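Local coordinates for estrogen receptor (PDB 4N1Y), which probably regulates transcription as a constitutively active member of the steroid receptor family of nuclear receptors, at residues T9-L14 with L140-A145; R47-L52 with D222-M227; T63-S68 with N160-M165; Q70-E75 with N150-R155. All coordinates share one frame; numbering follows the deposited sequence.

Interaction 1: residues T9-L14 with L140-A145; sequences TILQAL and LLLLQA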
# COMPACT_ATOMS: atom_id res chain seq x y z
N THR B 9 -27.89 1.07 3.02
CA THR B 9 -28.10 -0.35 2.80
C THR B 9 -26.81 -1.13 2.94
O THR B 9 -26.79 -2.20 3.54
CB THR B 9 -28.71 -0.62 1.43
OG1 THR B 9 -29.99 0.01 1.36
CG2 THR B 9 -28.90 -2.11 1.23
N ILE B 10 -25.74 -0.56 2.42
CA ILE B 10 -24.42 -1.16 2.56
C ILE B 10 -24.05 -1.30 4.04
O ILE B 10 -23.61 -2.37 4.47
CB ILE B 10 -23.35 -0.31 1.84
CG1 ILE B 10 -23.53 -0.38 0.33
CG2 ILE B 10 -21.94 -0.77 2.20
CD1 ILE B 10 -22.67 0.61 -0.41
N LEU B 11 -24.27 -0.23 4.81
CA LEU B 11 -23.87 -0.22 6.21
C LEU B 11 -24.66 -1.19 7.07
O LEU B 11 -24.10 -1.86 7.95
CB LEU B 11 -23.98 1.19 6.79
CG LEU B 11 -22.69 1.99 6.61
CD1 LEU B 11 -22.78 3.37 7.24
CD2 LEU B 11 -21.48 1.23 7.14
N GLN B 12 -25.96 -1.26 6.85
CA GLN B 12 -26.76 -2.26 7.54
C GLN B 12 -26.25 -3.65 7.22
O GLN B 12 -26.06 -4.45 8.12
CB GLN B 12 -28.23 -2.12 7.19
CG GLN B 12 -28.83 -0.86 7.78
CD GLN B 12 -30.28 -0.65 7.39
OE1 GLN B 12 -30.72 -1.13 6.34
NE2 GLN B 12 -31.04 0.04 8.24
N ALA B 13 -25.97 -3.90 5.94
CA ALA B 13 -25.51 -5.22 5.52
C ALA B 13 -24.20 -5.56 6.23
O ALA B 13 -24.09 -6.60 6.89
CB ALA B 13 -25.34 -5.26 4.00
N LEU B 14 -23.21 -4.68 6.09
CA LEU B 14 -21.92 -4.85 6.74
C LEU B 14 -22.04 -4.97 8.27
O LEU B 14 -21.23 -5.63 8.91
CB LEU B 14 -21.01 -3.68 6.38
CG LEU B 14 -20.63 -3.57 4.91
CD1 LEU B 14 -19.59 -2.49 4.73
CD2 LEU B 14 -20.09 -4.89 4.35
N LEU B 140 -14.80 1.67 9.86
CA LEU B 140 -13.94 0.50 9.75
C LEU B 140 -14.57 -0.60 8.88
O LEU B 140 -13.91 -1.18 8.02
CB LEU B 140 -13.61 -0.09 11.12
CG LEU B 140 -12.84 -1.41 10.87
CD1 LEU B 140 -11.31 -1.24 10.85
CD2 LEU B 140 -13.27 -2.53 11.81
N LEU B 141 -15.86 -0.87 9.12
CA LEU B 141 -16.61 -1.80 8.30
C LEU B 141 -16.45 -1.46 6.81
O LEU B 141 -16.20 -2.34 5.98
CB LEU B 141 -18.09 -1.78 8.70
CG LEU B 141 -18.31 -2.37 10.10
CD1 LEU B 141 -19.77 -2.40 10.49
CD2 LEU B 141 -17.74 -3.75 10.16
N LEU B 142 -16.57 -0.18 6.48
CA LEU B 142 -16.43 0.23 5.09
C LEU B 142 -15.00 0.01 4.64
O LEU B 142 -14.75 -0.45 3.53
CB LEU B 142 -16.82 1.70 4.94
CG LEU B 142 -18.33 1.92 5.15
CD1 LEU B 142 -18.67 3.40 5.07
CD2 LEU B 142 -19.16 1.08 4.16
N LEU B 143 -14.07 0.28 5.53
CA LEU B 143 -12.66 0.12 5.21
C LEU B 143 -12.30 -1.31 4.86
O LEU B 143 -11.59 -1.54 3.88
CB LEU B 143 -11.82 0.58 6.39
CG LEU B 143 -11.58 2.08 6.44
CD1 LEU B 143 -10.98 2.42 7.76
CD2 LEU B 143 -10.63 2.46 5.34
N GLN B 144 -12.77 -2.27 5.64
CA GLN B 144 -12.45 -3.64 5.31
C GLN B 144 -13.09 -4.01 3.97
O GLN B 144 -12.46 -4.63 3.13
CB GLN B 144 -12.83 -4.60 6.44
CG GLN B 144 -14.11 -4.33 7.16
CD GLN B 144 -14.23 -5.22 8.39
OE1 GLN B 144 -15.33 -5.53 8.86
NE2 GLN B 144 -13.09 -5.60 8.95
N ALA B 145 -14.34 -3.60 3.77
CA ALA B 145 -15.01 -3.89 2.50
C ALA B 145 -14.18 -3.31 1.36
O ALA B 145 -13.95 -3.95 0.32
CB ALA B 145 -16.39 -3.33 2.50

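Interaction 2: residues R47-L52 with D222-M227; sequences RELVHL and DLLKEM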
# COMPACT_ATOMS: atom_id res chain seq x y z
N ARG B 47 -8.99 -19.01 12.38
CA ARG B 47 -10.38 -18.90 12.79
C ARG B 47 -10.95 -17.58 12.27
O ARG B 47 -12.05 -17.54 11.73
CB ARG B 47 -10.51 -19.01 14.31
CG ARG B 47 -10.00 -20.33 14.86
CD ARG B 47 -10.57 -20.64 16.25
NE ARG B 47 -10.62 -19.45 17.09
CZ ARG B 47 -11.54 -19.22 18.03
NH1 ARG B 47 -12.50 -20.11 18.26
NH2 ARG B 47 -11.49 -18.10 18.74
N GLU B 48 -10.17 -16.51 12.37
CA GLU B 48 -10.64 -15.21 11.90
C GLU B 48 -10.73 -15.29 10.37
O GLU B 48 -11.54 -14.60 9.74
CB GLU B 48 -9.73 -14.05 12.39
CG GLU B 48 -9.57 -13.98 13.94
CD GLU B 48 -8.65 -12.86 14.47
OE1 GLU B 48 -7.74 -12.40 13.74
OE2 GLU B 48 -8.82 -12.46 15.66
N LEU B 49 -9.91 -16.15 9.78
CA LEU B 49 -9.93 -16.33 8.33
C LEU B 49 -11.24 -16.93 7.82
O LEU B 49 -11.82 -16.44 6.85
CB LEU B 49 -8.75 -17.20 7.90
CG LEU B 49 -8.47 -17.26 6.40
CD1 LEU B 49 -8.36 -15.87 5.79
CD2 LEU B 49 -7.20 -18.07 6.12
N VAL B 50 -11.72 -17.99 8.47
CA VAL B 50 -13.01 -18.58 8.13
C VAL B 50 -14.14 -17.56 8.25
O VAL B 50 -15.05 -17.52 7.43
CB VAL B 50 -13.35 -19.78 9.02
CG1 VAL B 50 -14.74 -20.28 8.72
CG2 VAL B 50 -12.34 -20.90 8.80
N HIS B 51 -14.07 -16.74 9.29
CA HIS B 51 -15.05 -15.69 9.52
C HIS B 51 -15.05 -14.63 8.42
O HIS B 51 -16.12 -14.21 7.99
CB HIS B 51 -14.78 -15.04 10.87
CG HIS B 51 -15.21 -15.89 12.03
ND1 HIS B 51 -16.53 -16.15 12.32
CD2 HIS B 51 -14.48 -16.53 12.98
CE1 HIS B 51 -16.60 -16.92 13.40
NE2 HIS B 51 -15.37 -17.17 13.81
N LEU B 52 -13.87 -14.22 7.97
CA LEU B 52 -13.73 -13.23 6.89
C LEU B 52 -14.44 -13.68 5.63
O LEU B 52 -15.23 -12.95 5.03
CB LEU B 52 -12.27 -12.99 6.55
CG LEU B 52 -11.40 -12.18 7.50
CD1 LEU B 52 -10.01 -12.12 6.91
CD2 LEU B 52 -11.96 -10.79 7.67
N ASP B 222 -4.76 -26.35 6.90
CA ASP B 222 -4.75 -26.35 5.46
C ASP B 222 -5.37 -25.11 4.87
O ASP B 222 -4.94 -24.66 3.82
CB ASP B 222 -5.44 -27.61 4.97
CG ASP B 222 -4.77 -28.86 5.48
OD1 ASP B 222 -3.54 -28.95 5.36
OD2 ASP B 222 -5.46 -29.76 6.00
N LEU B 223 -6.34 -24.52 5.57
CA LEU B 223 -6.91 -23.27 5.09
C LEU B 223 -5.87 -22.18 4.98
O LEU B 223 -5.70 -21.58 3.91
CB LEU B 223 -8.03 -22.80 6.00
CG LEU B 223 -8.63 -21.46 5.56
CD1 LEU B 223 -9.37 -21.56 4.24
CD2 LEU B 223 -9.53 -20.86 6.64
N LEU B 224 -5.15 -21.95 6.07
CA LEU B 224 -4.11 -20.93 6.08
C LEU B 224 -3.03 -21.33 5.09
O LEU B 224 -2.44 -20.51 4.38
CB LEU B 224 -3.53 -20.77 7.48
CG LEU B 224 -2.88 -19.43 7.78
CD1 LEU B 224 -3.79 -18.35 7.29
CD2 LEU B 224 -2.66 -19.27 9.26
N LYS B 225 -2.75 -22.62 5.07
CA LYS B 225 -1.73 -23.16 4.21
C LYS B 225 -2.09 -23.00 2.71
O LYS B 225 -1.21 -22.72 1.90
CB LYS B 225 -1.48 -24.61 4.61
CG LYS B 225 -0.54 -25.38 3.75
CD LYS B 225 -0.71 -26.85 4.08
CE LYS B 225 -0.67 -27.07 5.60
NZ LYS B 225 -0.92 -28.48 5.99
N GLU B 226 -3.37 -23.12 2.34
CA GLU B 226 -3.73 -22.91 0.93
C GLU B 226 -3.55 -21.44 0.59
O GLU B 226 -3.15 -21.08 -0.52
CB GLU B 226 -5.17 -23.35 0.58
CG GLU B 226 -5.58 -24.77 0.98
CD GLU B 226 -7.08 -25.05 0.75
OE1 GLU B 226 -7.89 -24.13 0.99
OE2 GLU B 226 -7.46 -26.20 0.42
N MET B 227 -3.89 -20.56 1.53
CA MET B 227 -3.74 -19.14 1.30
C MET B 227 -2.29 -18.77 1.03
O MET B 227 -2.00 -17.92 0.19
CB MET B 227 -4.26 -18.33 2.48
CG MET B 227 -5.72 -18.60 2.71
SD MET B 227 -6.69 -18.06 1.30
CE MET B 227 -6.92 -16.34 1.69

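Interaction 3: residues T63-S68 with N160-M165; sequences TDLSLS and NQIFNM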
# COMPACT_ATOMS: atom_id res chain seq x y z
N THR B 63 -21.22 -11.63 -3.94
CA THR B 63 -21.67 -12.95 -4.33
C THR B 63 -22.09 -12.99 -5.80
O THR B 63 -22.41 -14.05 -6.34
CB THR B 63 -22.80 -13.43 -3.44
OG1 THR B 63 -23.81 -12.42 -3.37
CG2 THR B 63 -22.25 -13.69 -2.06
N ASP B 64 -22.09 -11.83 -6.45
CA ASP B 64 -22.36 -11.76 -7.89
C ASP B 64 -21.09 -11.78 -8.76
O ASP B 64 -21.19 -11.86 -9.98
CB ASP B 64 -23.22 -10.54 -8.19
CG ASP B 64 -24.58 -10.61 -7.53
OD1 ASP B 64 -25.24 -11.68 -7.63
OD2 ASP B 64 -24.97 -9.62 -6.87
N LEU B 65 -19.91 -11.68 -8.13
CA LEU B 65 -18.64 -11.91 -8.83
C LEU B 65 -18.51 -13.40 -9.20
O LEU B 65 -19.16 -14.26 -8.59
CB LEU B 65 -17.46 -11.49 -7.95
CG LEU B 65 -17.51 -10.07 -7.38
CD1 LEU B 65 -16.33 -9.80 -6.48
CD2 LEU B 65 -17.53 -9.07 -8.52
N SER B 66 -17.70 -13.72 -10.21
CA SER B 66 -17.38 -15.12 -10.51
C SER B 66 -16.71 -15.81 -9.32
O SER B 66 -16.05 -15.14 -8.51
CB SER B 66 -16.50 -15.20 -11.75
OG SER B 66 -15.17 -14.81 -11.45
N LEU B 67 -16.89 -17.12 -9.18
CA LEU B 67 -16.24 -17.85 -8.09
C LEU B 67 -14.74 -17.66 -8.07
O LEU B 67 -14.18 -17.31 -7.03
CB LEU B 67 -16.55 -19.34 -8.12
CG LEU B 67 -17.90 -19.81 -7.59
CD1 LEU B 67 -17.62 -20.61 -6.32
CD2 LEU B 67 -18.85 -18.67 -7.29
N SER B 68 -14.10 -17.86 -9.21
CA SER B 68 -12.66 -17.67 -9.29
C SER B 68 -12.24 -16.27 -8.74
O SER B 68 -11.25 -16.15 -8.02
CB SER B 68 -12.18 -17.87 -10.72
OG SER B 68 -11.93 -16.63 -11.36
N ASN B 160 -16.28 -5.29 -14.15
CA ASN B 160 -17.42 -4.40 -14.06
C ASN B 160 -18.03 -4.26 -12.71
O ASN B 160 -18.19 -3.17 -12.17
CB ASN B 160 -18.53 -4.90 -14.95
CG ASN B 160 -18.29 -4.59 -16.35
OD1 ASN B 160 -17.55 -3.65 -16.65
ND2 ASN B 160 -18.90 -5.35 -17.25
N GLN B 161 -18.31 -5.43 -12.15
CA GLN B 161 -19.05 -5.57 -10.92
C GLN B 161 -18.22 -5.05 -9.76
O GLN B 161 -18.74 -4.40 -8.85
CB GLN B 161 -19.40 -7.03 -10.77
CG GLN B 161 -19.56 -7.60 -12.18
CD GLN B 161 -19.77 -9.10 -12.24
OE1 GLN B 161 -20.42 -9.69 -11.37
NE2 GLN B 161 -19.19 -9.73 -13.26
N ILE B 162 -16.92 -5.34 -9.81
CA ILE B 162 -15.96 -4.83 -8.86
C ILE B 162 -15.91 -3.31 -8.94
O ILE B 162 -15.81 -2.61 -7.94
CB ILE B 162 -14.58 -5.42 -9.11
CG1 ILE B 162 -14.62 -6.93 -8.98
CG2 ILE B 162 -13.58 -4.82 -8.17
CD1 ILE B 162 -13.37 -7.57 -9.51
N PHE B 163 -15.97 -2.80 -10.16
CA PHE B 163 -15.98 -1.36 -10.33
C PHE B 163 -17.20 -0.77 -9.65
O PHE B 163 -17.09 0.18 -8.88
CB PHE B 163 -15.97 -0.99 -11.81
CG PHE B 163 -16.11 0.48 -12.05
CD1 PHE B 163 -15.06 1.35 -11.78
CD2 PHE B 163 -17.30 1.00 -12.56
CE1 PHE B 163 -15.19 2.71 -12.01
CE2 PHE B 163 -17.44 2.36 -12.79
CZ PHE B 163 -16.39 3.22 -12.51
N ASN B 164 -18.36 -1.36 -9.92
CA ASN B 164 -19.62 -0.94 -9.31
C ASN B 164 -19.55 -0.99 -7.78
O ASN B 164 -20.12 -0.14 -7.10
CB ASN B 164 -20.77 -1.78 -9.82
CG ASN B 164 -21.12 -1.48 -11.27
OD1 ASN B 164 -20.74 -0.44 -11.81
ND2 ASN B 164 -21.88 -2.37 -11.91
N MET B 165 -18.90 -2.02 -7.23
CA MET B 165 -18.81 -2.13 -5.78
C MET B 165 -17.91 -1.04 -5.24
O MET B 165 -18.25 -0.40 -4.25
CB MET B 165 -18.32 -3.50 -5.35
CG MET B 165 -19.32 -4.61 -5.61
SD MET B 165 -18.74 -6.27 -5.17
CE MET B 165 -18.46 -6.08 -3.41

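Interaction 4: residues Q70-E75 with N150-R155; sequences QVHLIE and NAEVRR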
# COMPACT_ATOMS: atom_id res chain seq x y z
N GLN B 70 -14.04 -14.29 -6.65
CA GLN B 70 -14.33 -14.28 -5.22
C GLN B 70 -13.15 -14.85 -4.45
O GLN B 70 -12.66 -14.24 -3.50
CB GLN B 70 -15.60 -15.04 -4.90
CG GLN B 70 -16.84 -14.38 -5.46
CD GLN B 70 -18.09 -15.10 -5.05
OE1 GLN B 70 -18.17 -15.61 -3.94
NE2 GLN B 70 -19.08 -15.10 -5.93
N VAL B 71 -12.68 -16.02 -4.86
CA VAL B 71 -11.53 -16.60 -4.23
C VAL B 71 -10.34 -15.65 -4.41
O VAL B 71 -9.63 -15.37 -3.46
CB VAL B 71 -11.20 -17.99 -4.79
CG1 VAL B 71 -9.83 -18.46 -4.32
CG2 VAL B 71 -12.29 -19.00 -4.40
N HIS B 72 -10.18 -15.10 -5.61
CA HIS B 72 -8.99 -14.31 -5.89
C HIS B 72 -8.85 -13.10 -5.00
O HIS B 72 -7.76 -12.82 -4.51
CB HIS B 72 -8.95 -13.86 -7.34
CG HIS B 72 -7.77 -13.00 -7.66
ND1 HIS B 72 -6.51 -13.51 -7.89
CD2 HIS B 72 -7.66 -11.65 -7.81
CE1 HIS B 72 -5.67 -12.52 -8.13
NE2 HIS B 72 -6.34 -11.39 -8.10
N LEU B 73 -9.94 -12.38 -4.79
CA LEU B 73 -9.94 -11.21 -3.93
C LEU B 73 -9.45 -11.56 -2.53
O LEU B 73 -8.53 -10.94 -1.99
CB LEU B 73 -11.34 -10.59 -3.89
CG LEU B 73 -11.63 -9.91 -5.22
CD1 LEU B 73 -12.97 -9.28 -5.20
CD2 LEU B 73 -10.57 -8.86 -5.41
N ILE B 74 -10.06 -12.60 -1.97
CA ILE B 74 -9.68 -13.13 -0.67
C ILE B 74 -8.20 -13.52 -0.64
O ILE B 74 -7.47 -13.19 0.32
CB ILE B 74 -10.53 -14.36 -0.34
CG1 ILE B 74 -12.00 -13.99 -0.33
CG2 ILE B 74 -10.09 -14.98 0.98
CD1 ILE B 74 -12.39 -13.16 0.84
N GLU B 75 -7.74 -14.20 -1.69
CA GLU B 75 -6.35 -14.63 -1.75
C GLU B 75 -5.40 -13.43 -1.72
O GLU B 75 -4.35 -13.47 -1.08
CB GLU B 75 -6.09 -15.47 -3.01
CG GLU B 75 -6.43 -16.96 -2.85
CD GLU B 75 -6.38 -17.73 -4.17
OE1 GLU B 75 -6.01 -17.13 -5.20
OE2 GLU B 75 -6.71 -18.93 -4.17
N ASN B 150 -10.54 -3.57 -3.21
CA ASN B 150 -9.35 -2.91 -3.75
C ASN B 150 -8.18 -3.89 -3.77
O ASN B 150 -7.04 -3.49 -4.05
CB ASN B 150 -8.98 -1.70 -2.90
CG ASN B 150 -8.01 -0.76 -3.62
OD1 ASN B 150 -8.23 -0.41 -4.78
ND2 ASN B 150 -6.92 -0.37 -2.94
N ALA B 151 -8.45 -5.16 -3.48
CA ALA B 151 -7.39 -6.15 -3.37
C ALA B 151 -6.57 -6.27 -4.65
O ALA B 151 -5.34 -6.24 -4.61
CB ALA B 151 -7.96 -7.51 -2.99
N GLU B 152 -7.24 -6.36 -5.79
CA GLU B 152 -6.53 -6.60 -7.04
C GLU B 152 -6.76 -5.40 -7.91
O GLU B 152 -7.88 -4.92 -8.02
CB GLU B 152 -7.03 -7.88 -7.72
CG GLU B 152 -6.46 -8.12 -9.09
CD GLU B 152 -4.97 -8.43 -9.08
OE1 GLU B 152 -4.16 -7.52 -9.39
OE2 GLU B 152 -4.60 -9.58 -8.78
N VAL B 153 -5.69 -4.87 -8.49
CA VAL B 153 -5.81 -3.69 -9.34
C VAL B 153 -5.79 -4.07 -10.81
O VAL B 153 -6.24 -3.30 -11.66
CB VAL B 153 -4.68 -2.67 -9.05
CG1 VAL B 153 -3.31 -3.19 -9.51
CG2 VAL B 153 -5.03 -1.32 -9.68
N ARG B 154 -5.29 -5.26 -11.10
CA ARG B 154 -5.30 -5.82 -12.45
C ARG B 154 -6.71 -6.23 -12.85
O ARG B 154 -7.53 -6.58 -12.00
CB ARG B 154 -4.35 -7.02 -12.52
CG ARG B 154 -2.87 -6.68 -12.39
CD ARG B 154 -2.03 -7.95 -12.33
NE ARG B 154 -2.48 -8.80 -11.22
CZ ARG B 154 -2.01 -10.02 -10.95
NH1 ARG B 154 -1.07 -10.57 -11.72
NH2 ARG B 154 -2.51 -10.70 -9.92
N ARG B 155 -6.97 -6.26 -14.14
CA ARG B 155 -8.30 -6.58 -14.65
C ARG B 155 -8.69 -8.05 -14.54
O ARG B 155 -8.03 -8.93 -15.10
CB ARG B 155 -8.39 -6.13 -16.10
CG ARG B 155 -8.64 -4.66 -16.27
CD ARG B 155 -8.55 -4.27 -17.74
NE ARG B 155 -8.95 -2.89 -17.92
CZ ARG B 155 -10.22 -2.51 -17.89
NH1 ARG B 155 -11.15 -3.43 -17.75
NH2 ARG B 155 -10.55 -1.24 -18.04

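Interaction 1: residues T9-L14 with L140-A145
Helices 9-14 and 140-145 cross at 90°, with their local axes 10.0 Å apart at closest approach. The side chains that fill this gap are all apolar. L142 and L14 are the centre of the contact. L142 CD2 takes part in three of its apolar pairs. Its CG is anti to the carbonyl carbon and chi2 is extended (177°), which turns CD2 toward the other helix. There CD2 meets I10, L11 and L14, and the L142 side chain crosses each of theirs at about a right angle. L14 CD1 lies 3.6 Å from L142 CD2. L11 comes in with CD2, 3.8 Å from L142 CD2, and I10 offers its branch methyl CG2. L14 CD1 also rests over the backbone of L141, 3.6 Å from L141 O, and lies 4.0 Å from A145 CB. L141 returns the contact by setting CD1 against the carbonyl group of L14. An alanine in place of L142 would probably loosen the crossing, because the methyl shared by I10, L11 and L14 would be gone. I173 and T176 of helix 159-180 also touch L142, so three helices meet here. Such near-perpendicular packing of apolar side chains belongs to the layered helical sandwich of nuclear receptor ligand-binding domains.

Interaction 2: residues R47-L52 with D222-M227
L49 reaches out from helix 47-52 and sets one methyl, CD2, among three side chains of helix 222-227. Its CG is anti to the backbone N (chi1 -169°) and chi2 is bent (52°), which brings CD2 forward. CD2 lies 3.6 Å from L224 CD1, 3.7 Å from L223 CD2 and 3.8 Å from M227 CG. L223 and L224 share the same shape, with CG anti to the backbone N and a bend at chi2. Both cross L49 obliquely. L223 CD2 also meets V50 CG2 at 3.5 Å, at the more open side of the contact. M227 is folded, bent at both chi2 and chi3. Its CG faces L49, while its end runs on to I74 and W78 of helix 67-89. L224 touches W78 as well, so the C-terminal helix lies against two helices. This is consistent with the active position of the C-terminal activation helix in this family. K225 NZ and D222 OD1 form a salt bridge within helix 222-227, away from helix 47-52. The contact itself is made of methyl and methylene groups. It would therefore rest on apolar burial and shape, with no directional bond between the two segments to fix it.

Interaction 3: residues T63-S68 with N160-M165
In this helical sandwich of the nuclear receptor ligand-binding fold, the turn that leads into helix 67-89 lies against the start of helix 159-180. L65 is the side chain that joins them. Its CG is anti to the carbonyl carbon (chi1 -53°) and chi2 is extended, so the isopropyl end swings over to the helix. L65 and Q161 run alongside each other in opposite directions. The end of L65 passes the base of Q161, and L65 CD2 lies 3.6 Å from Q161 CB. I162 is placed differently. It crosses L65 at about a right angle and presents the flank of its longer branch, with CG1 also 3.6 Å from L65 CD2. One methyl of L65 is thus set between two neighbouring residues of a single helical turn. The other methyl, CD1, looks toward M165, whose chain is extended at chi2 and bent at chi3. That contact is looser, with L65 CD1 4.5 Å from M165 SD. D64 stands at the more open side. The backbone is held as well. L65 O accepts a hydrogen bond from Q70 NE2, and S66 N gives one to S158 OG in the loop before helix 159-180. S66 is the N-cap of helix 67-89. Its hydroxyl OG, set by a chi1 of 75°, accepts the backbone N-H of D69.

Interaction 4: residues Q70-E75 with N150-R155
A histidine-carboxylate hydrogen bond, backed by an arginine, ties helix 70-75 to the loop between helices 137-149 and 159-180. H72 extends from its helix with CG anti to the backbone N (chi1 177°). H72 NE2 gives its proton to E152 OE2 at 2.6 Å, with the acceptor almost in the ring plane. OE2 receives it on its anti lone pair, and ring and carboxylate are nearly coplanar, 14° apart. E152 is bent at chi2, which brings the carboxylate in front of the ring edge. R154 grips this carboxylate side-on. R154 NE bonds to E152 OE1 at 2.8 Å and R154 NH2 to E152 OE2 at 2.6 Å, both from above the carboxylate plane. The backbone N of R154 adds a second bond to OE1, at 3.1 Å. Each oxygen therefore has two donors, and the carboxylate is held in position and rotation. The carboxylate may raise the basicity of H72, while the nearby guanidinium would oppose this. An alanine in place of E152 would remove the carboxylate that links H72 to R154, and would probably leave the loop less firmly fixed to the helix. Beside this polar group, L73 CD2 packs on A151 CB at 3.8 Å. R154 NH1 makes a salt bridge with E121 of the second subunit, which places the loop at the dimer interface. Within the chain, A151 and E152 touch C76 farther along helix 67-89, and L73 reaches L148 at the end of helix 137-149.

From the N terminus, helix 7-15 enters interaction 1, which closes a loop to helix 137-149. Helix 34-56 follows and enters interaction 2. This pairs with the C-terminal helix 222-229, so it encloses interactions 3 and 4. The turn at 63-68 pairs with helix 159-180 in interaction 3. Interaction 4, from helix 67-89 to the loop at 150-155, is nested inside it. Interaction 1 crosses the other three. Interactions 3 and 4 lie about 10 Å apart between centres and touch through L65 and L73. Interaction 2 reaches interaction 4 where M227 CE packs near I74. Helix 67-89 thus connects interactions 2, 3 and 4.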